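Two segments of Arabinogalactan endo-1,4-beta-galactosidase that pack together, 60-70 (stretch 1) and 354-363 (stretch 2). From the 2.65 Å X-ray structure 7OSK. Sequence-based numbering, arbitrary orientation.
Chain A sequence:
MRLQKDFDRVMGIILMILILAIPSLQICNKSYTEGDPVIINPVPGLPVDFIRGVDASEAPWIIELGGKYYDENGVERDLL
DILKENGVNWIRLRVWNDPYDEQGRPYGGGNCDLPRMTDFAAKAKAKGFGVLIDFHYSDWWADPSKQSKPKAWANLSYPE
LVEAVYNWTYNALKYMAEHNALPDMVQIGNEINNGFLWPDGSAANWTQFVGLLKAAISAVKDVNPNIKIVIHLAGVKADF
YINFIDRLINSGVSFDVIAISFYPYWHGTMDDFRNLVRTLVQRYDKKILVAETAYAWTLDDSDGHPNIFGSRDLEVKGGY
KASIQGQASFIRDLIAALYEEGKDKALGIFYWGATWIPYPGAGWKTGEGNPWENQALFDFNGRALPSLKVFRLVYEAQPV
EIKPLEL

Stretch 1 (60-70) PWIIELGGKYY
Stretch 2 354-363: ATWIPYPGAG

What ties the two stretches together most firmly? Two side chains of stretch 1 donate hydrogen bonds to backbone carbonyls of stretch 2. W61, chi1 179° (t) and chi2 -113°, sends NE1 to G361 O at 2.9 Å, almost linearly at 171°, so the carbonyl lies at the indole edge. Y69, chi1 -68° (m) and chi2 -88°, places OH 2.5 Å from T355 O, again near the ring plane.

How do the backbones run? Residues 60-65 are helical; G66 then leaves the helix at phi/psi 119/12, and G67 at -69/143 begins an extended run through Y70. Stretch 2 is irregular and runs in the opposite sense: CA of I62 is 5.8 Å from CA of A362, CA of G67 6.6 Å from CA of Y359, and CA of Y69 8.7 Å from CA of T355. A type II turn from Y359 to A362, closed by A362 N to Y359 O at 3.0 Å, puts G361 at 99/-15.

What fills the space between them? I62 (m, t) reaches inward: CG1 lies 3.6 Å from A362 CB, while CD1 lies 3.9 Å from I357 CG1 and 3.4 Å from T355 O. I357 (p, t) sets CG2 3.9 Å from Y69 CE1, with its CD1 over one face of that ring. L65 (m, t) brings CD1 3.4 Å from P360 O, along the turn.

Why do glycines matter here? Y359, chi1 -157° (t) and chi2 89°, lays its ring against the helix exit, and G67 CA sits over one face, 3.9 Å from the centroid of the Y359 ring, in a CH-pi contact. A CB on G67 would clash with I62 CG2, one on G66 with Y359 OH, and one on G361 with L65 CD1.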

ATOM      1  N   PRO A  60       5.071 -12.507   4.049  1.00 20.87           N
ATOM      2  CA  PRO A  60       4.620 -13.859   4.406  1.00 18.90           C
ATOM      3  C   PRO A  60       5.133 -14.947   3.464  1.00 18.97           C
ATOM      4  O   PRO A  60       5.510 -16.018   3.933  1.00 20.80           O
ATOM      5  CB  PRO A  60       3.094 -13.748   4.326  1.00 18.34           C
ATOM      6  CG  PRO A  60       2.814 -12.314   4.570  1.00 18.36           C
ATOM      7  CD  PRO A  60       3.931 -11.586   3.892  1.00 19.12           C
ATOM      8  N   TRP A  61       5.154 -14.670   2.163  1.00 18.24           N
ATOM      9  CA  TRP A  61       5.654 -15.629   1.182  1.00 19.60           C
ATOM     10  C   TRP A  61       7.152 -15.867   1.361  1.00 19.59           C
ATOM     11  O   TRP A  61       7.616 -17.004   1.315  1.00 18.40           O
ATOM     12  CB  TRP A  61       5.356 -15.134  -0.236  1.00 19.89           C
ATOM     13  CG  TRP A  61       5.854 -16.032  -1.337  1.00 17.77           C
ATOM     14  CD1 TRP A  61       6.837 -15.751  -2.239  1.00 17.36           C
ATOM     15  CD2 TRP A  61       5.384 -17.348  -1.655  1.00 17.92           C
ATOM     16  NE1 TRP A  61       7.009 -16.807  -3.097  1.00 16.12           N
ATOM     17  CE2 TRP A  61       6.129 -17.801  -2.761  1.00 16.97           C
ATOM     18  CE3 TRP A  61       4.406 -18.189  -1.111  1.00 21.56           C
ATOM     19  CZ2 TRP A  61       5.931 -19.057  -3.333  1.00 17.38           C
ATOM     20  CZ3 TRP A  61       4.209 -19.436  -1.681  1.00 19.06           C
ATOM     21  CH2 TRP A  61       4.969 -19.857  -2.781  1.00 17.40           C
ATOM     22  N   ILE A  62       7.898 -14.786   1.575  1.00 20.71           N
ATOM     23  CA  ILE A  62       9.341 -14.862   1.789  1.00 18.19           C
ATOM     24  C   ILE A  62       9.686 -15.760   2.980  1.00 20.17           C
ATOM     25  O   ILE A  62      10.610 -16.570   2.907  1.00 19.61           O
ATOM     26  CB  ILE A  62       9.944 -13.454   2.014  1.00 19.12           C
ATOM     27  CG1 ILE A  62       9.822 -12.626   0.732  1.00 21.25           C
ATOM     28  CG2 ILE A  62      11.408 -13.545   2.448  1.00 18.82           C
ATOM     29  CD1 ILE A  62      10.248 -11.168   0.872  1.00 21.61           C
ATOM     30  N   ILE A  63       8.943 -15.607   4.071  1.00 19.87           N
ATOM     31  CA  ILE A  63       9.189 -16.378   5.287  1.00 19.37           C
ATOM     32  C   ILE A  63       8.923 -17.867   5.059  1.00 20.43           C
ATOM     33  O   ILE A  63       9.621 -18.723   5.606  1.00 19.63           O
ATOM     34  CB  ILE A  63       8.314 -15.871   6.457  1.00 18.32           C
ATOM     35  CG1 ILE A  63       8.590 -14.388   6.720  1.00 19.72           C
ATOM     36  CG2 ILE A  63       8.577 -16.684   7.725  1.00 18.81           C
ATOM     37  CD1 ILE A  63       7.613 -13.732   7.679  1.00 19.21           C
ATOM     38  N   GLU A  64       7.914 -18.171   4.249  1.00 19.49           N
ATOM     39  CA  GLU A  64       7.552 -19.555   3.966  1.00 21.17           C
ATOM     40  C   GLU A  64       8.652 -20.261   3.183  1.00 19.86           C
ATOM     41  O   GLU A  64       8.846 -21.468   3.324  1.00 22.54           O
ATOM     42  CB  GLU A  64       6.231 -19.617   3.192  1.00 23.21           C
ATOM     43  CG  GLU A  64       5.010 -19.254   4.033  1.00 27.64           C
ATOM     44  CD  GLU A  64       3.720 -19.238   3.230  1.00 29.68           C
ATOM     45  OE1 GLU A  64       3.726 -19.740   2.087  1.00 34.96           O
ATOM     46  OE2 GLU A  64       2.701 -18.725   3.744  1.00 23.74           O
ATOM     47  N   LEU A  65       9.375 -19.504   2.365  1.00 18.84           N
ATOM     48  CA  LEU A  65      10.438 -20.068   1.541  1.00 17.86           C
ATOM     49  C   LEU A  65      11.730 -20.259   2.333  1.00 18.58           C
ATOM     50  O   LEU A  65      12.600 -21.031   1.928  1.00 19.71           O
ATOM     51  CB  LEU A  65      10.699 -19.173   0.326  1.00 19.19           C
ATOM     52  CG  LEU A  65       9.529 -18.964  -0.640  1.00 19.29           C
ATOM     53  CD1 LEU A  65       9.973 -18.133  -1.834  1.00 18.02           C
ATOM     54  CD2 LEU A  65       8.933 -20.289  -1.103  1.00 19.19           C
ATOM     55  N   GLY A  66      11.849 -19.556   3.456  1.00 19.09           N
ATOM     56  CA  GLY A  66      13.014 -19.663   4.319  1.00 18.45           C
ATOM     57  C   GLY A  66      13.766 -18.355   4.480  1.00 21.68           C
ATOM     58  O   GLY A  66      14.882 -18.336   5.002  1.00 21.55           O
ATOM     59  N   GLY A  67      13.160 -17.260   4.033  1.00 23.33           N
ATOM     60  CA  GLY A  67      13.768 -15.949   4.161  1.00 19.14           C
ATOM     61  C   GLY A  67      13.817 -15.482   5.603  1.00 21.59           C
ATOM     62  O   GLY A  67      12.888 -15.728   6.373  1.00 22.81           O
ATOM     63  N   LYS A  68      14.904 -14.803   5.961  1.00 21.98           N
ATOM     64  CA  LYS A  68      15.139 -14.367   7.336  1.00 24.45           C
ATOM     65  C   LYS A  68      15.360 -12.859   7.427  1.00 24.36           C
ATOM     66  O   LYS A  68      16.042 -12.272   6.588  1.00 23.79           O
ATOM     67  CB  LYS A  68      16.349 -15.099   7.923  1.00 26.47           C
ATOM     68  CG  LYS A  68      16.182 -16.608   8.028  1.00 25.77           C
ATOM     69  CD  LYS A  68      17.465 -17.272   8.516  1.00 27.64           C
ATOM     70  CE  LYS A  68      17.299 -18.775   8.680  1.00 28.20           C
ATOM     71  NZ  LYS A  68      16.305 -19.123   9.735  1.00 30.13           N
ATOM     72  N   TYR A  69      14.783 -12.247   8.459  1.00 26.32           N
ATOM     73  CA  TYR A  69      14.958 -10.822   8.728  1.00 25.16           C
ATOM     74  C   TYR A  69      15.810 -10.611   9.975  1.00 28.96           C
ATOM     75  O   TYR A  69      15.658 -11.323  10.971  1.00 28.45           O
ATOM     76  CB  TYR A  69      13.604 -10.133   8.900  1.00 24.53           C
ATOM     77  CG  TYR A  69      12.787 -10.068   7.632  1.00 23.63           C
ATOM     78  CD1 TYR A  69      12.929  -9.007   6.747  1.00 20.67           C
ATOM     79  CD2 TYR A  69      11.875 -11.064   7.320  1.00 20.59           C
ATOM     80  CE1 TYR A  69      12.186  -8.943   5.587  1.00 19.42           C
ATOM     81  CE2 TYR A  69      11.127 -11.009   6.162  1.00 21.16           C
ATOM     82  CZ  TYR A  69      11.285  -9.946   5.299  1.00 20.10           C
ATOM     83  OH  TYR A  69      10.540  -9.888   4.144  1.00 18.66           O
ATOM     84  N   TYR A  70      16.700  -9.624   9.913  1.00 29.52           N
ATOM     85  CA  TYR A  70      17.610  -9.325  11.015  1.00 32.66           C
ATOM     86  C   TYR A  70      17.459  -7.873  11.468  1.00 32.30           C
ATOM     87  O   TYR A  70      17.223  -6.979  10.655  1.00 29.75           O
ATOM     88  CB  TYR A  70      19.055  -9.606  10.599  1.00 31.48           C
ATOM     89  CG  TYR A  70      19.275 -11.022  10.114  1.00 29.74           C
ATOM     90  CD1 TYR A  70      19.003 -11.378   8.801  1.00 26.77           C
ATOM     91  CD2 TYR A  70      19.754 -12.003  10.971  1.00 30.28           C
ATOM     92  CE1 TYR A  70      19.200 -12.669   8.356  1.00 27.14           C
ATOM     93  CE2 TYR A  70      19.953 -13.295  10.535  1.00 27.90           C
ATOM     94  CZ  TYR A  70      19.675 -13.624   9.228  1.00 25.54           C
ATOM     95  OH  TYR A  70      19.874 -14.912   8.788  1.00 26.78           O
ATOM     96  N   ALA A 354       8.586  -2.523   1.612  1.00 20.89           N
ATOM     97  CA  ALA A 354       9.515  -2.354   2.725  1.00 21.25           C
ATOM     98  C   ALA A 354      10.216  -3.655   3.100  1.00 19.00           C
ATOM     99  O   ALA A 354      11.369  -3.646   3.530  1.00 17.50           O
ATOM    100  CB  ALA A 354       8.779  -1.799   3.933  1.00 21.01           C
ATOM    101  N   THR A 355       9.508  -4.766   2.939  1.00 20.08           N
ATOM    102  CA  THR A 355      10.006  -6.073   3.353  1.00 20.89           C
ATOM    103  C   THR A 355      10.407  -6.936   2.163  1.00 18.79           C
ATOM    104  O   THR A 355      10.717  -8.116   2.321  1.00 19.11           O
ATOM    105  CB  THR A 355       8.945  -6.832   4.172  1.00 21.35           C
ATOM    106  OG1 THR A 355       7.824  -7.145   3.334  1.00 22.83           O
ATOM    107  CG2 THR A 355       8.480  -5.992   5.350  1.00 20.46           C
ATOM    108  N   TRP A 356      10.405  -6.348   0.973  1.00 20.28           N
ATOM    109  CA  TRP A 356      10.652  -7.115  -0.241  1.00 22.07           C
ATOM    110  C   TRP A 356      12.151  -7.333  -0.457  1.00 20.03           C
ATOM    111  O   TRP A 356      12.764  -6.729  -1.337  1.00 18.83           O
ATOM    112  CB  TRP A 356      10.021  -6.413  -1.447  1.00 20.88           C
ATOM    113  CG  TRP A 356       9.684  -7.340  -2.575  1.00 21.50           C
ATOM    114  CD1 TRP A 356       9.999  -8.664  -2.675  1.00 20.47           C
ATOM    115  CD2 TRP A 356       8.951  -7.013  -3.761  1.00 21.01           C
ATOM    116  NE1 TRP A 356       9.513  -9.180  -3.850  1.00 19.75           N
ATOM    117  CE2 TRP A 356       8.865  -8.186  -4.536  1.00 20.13           C
ATOM    118  CE3 TRP A 356       8.361  -5.840  -4.244  1.00 18.23           C
ATOM    119  CZ2 TRP A 356       8.215  -8.222  -5.765  1.00 22.23           C
ATOM    120  CZ3 TRP A 356       7.716  -5.878  -5.466  1.00 20.27           C
ATOM    121  CH2 TRP A 356       7.647  -7.061  -6.213  1.00 23.67           C
ATOM    122  N   ILE A 357      12.730  -8.206   0.362  1.00 21.05           N
ATOM    123  CA  ILE A 357      14.146  -8.535   0.264  1.00 22.20           C
ATOM    124  C   ILE A 357      14.375  -9.558  -0.850  1.00 22.52           C
ATOM    125  O   ILE A 357      13.458 -10.296  -1.211  1.00 24.10           O
ATOM    126  CB  ILE A 357      14.684  -9.085   1.602  1.00 22.36           C
ATOM    127  CG1 ILE A 357      13.923 -10.348   2.017  1.00 21.36           C
ATOM    128  CG2 ILE A 357      14.560  -8.027   2.691  1.00 19.76           C
ATOM    129  CD1 ILE A 357      14.638 -11.168   3.067  1.00 22.31           C
ATOM    130  N   PRO A 358      15.600  -9.608  -1.400  1.00 21.58           N
ATOM    131  CA  PRO A 358      15.857 -10.574  -2.469  1.00 21.86           C
ATOM    132  C   PRO A 358      15.927 -11.997  -1.938  1.00 23.86           C
ATOM    133  O   PRO A 358      16.703 -12.271  -1.021  1.00 26.68           O
ATOM    134  CB  PRO A 358      17.209 -10.126  -3.028  1.00 23.77           C
ATOM    135  CG  PRO A 358      17.886  -9.481  -1.880  1.00 23.70           C
ATOM    136  CD  PRO A 358      16.802  -8.822  -1.071  1.00 23.45           C
ATOM    137  N   TYR A 359      15.120 -12.887  -2.504  1.00 23.49           N
ATOM    138  CA  TYR A 359      15.133 -14.287  -2.108  1.00 21.26           C
ATOM    139  C   TYR A 359      14.654 -15.162  -3.263  1.00 21.15           C
ATOM    140  O   TYR A 359      13.710 -14.796  -3.961  1.00 21.83           O
ATOM    141  CB  TYR A 359      14.253 -14.514  -0.879  1.00 20.14           C
ATOM    142  CG  TYR A 359      14.622 -15.759  -0.100  1.00 23.41           C
ATOM    143  CD1 TYR A 359      15.564 -15.709   0.918  1.00 22.54           C
ATOM    144  CD2 TYR A 359      14.036 -16.986  -0.389  1.00 21.56           C
ATOM    145  CE1 TYR A 359      15.911 -16.844   1.628  1.00 20.91           C
ATOM    146  CE2 TYR A 359      14.375 -18.125   0.319  1.00 20.13           C
ATOM    147  CZ  TYR A 359      15.313 -18.046   1.327  1.00 22.11           C
ATOM    148  OH  TYR A 359      15.660 -19.174   2.037  1.00 28.28           O
ATOM    149  N   PRO A 360      15.311 -16.313  -3.480  1.00 22.60           N
ATOM    150  CA  PRO A 360      14.847 -17.228  -4.528  1.00 21.42           C
ATOM    151  C   PRO A 360      13.387 -17.633  -4.345  1.00 21.30           C
ATOM    152  O   PRO A 360      13.025 -18.174  -3.297  1.00 21.03           O
ATOM    153  CB  PRO A 360      15.774 -18.436  -4.371  1.00 17.82           C
ATOM    154  CG  PRO A 360      17.013 -17.880  -3.789  1.00 18.53           C
ATOM    155  CD  PRO A 360      16.568 -16.782  -2.869  1.00 22.60           C
ATOM    156  N   GLY A 361      12.564 -17.360  -5.354  1.00 19.66           N
ATOM    157  CA  GLY A 361      11.161 -17.731  -5.324  1.00 21.55           C
ATOM    158  C   GLY A 361      10.238 -16.589  -4.939  1.00 17.82           C
ATOM    159  O   GLY A 361       9.025 -16.677  -5.134  1.00 19.74           O
ATOM    160  N   ALA A 362      10.814 -15.519  -4.397  1.00 19.14           N
ATOM    161  CA  ALA A 362      10.039 -14.368  -3.940  1.00 19.80           C
ATOM    162  C   ALA A 362      10.184 -13.187  -4.895  1.00 20.56           C
ATOM    163  O   ALA A 362      10.335 -12.045  -4.465  1.00 20.52           O
ATOM    164  CB  ALA A 362      10.471 -13.966  -2.540  1.00 18.21           C
ATOM    165  N   GLY A 363      10.144 -13.468  -6.193  1.00 20.34           N
ATOM    166  CA  GLY A 363      10.217 -12.422  -7.195  1.00 19.41           C
ATOM    167  C   GLY A 363       8.874 -11.744  -7.386  1.00 19.93           C
ATOM    168  O   GLY A 363       7.911 -12.042  -6.679  1.00 19.68           O
TER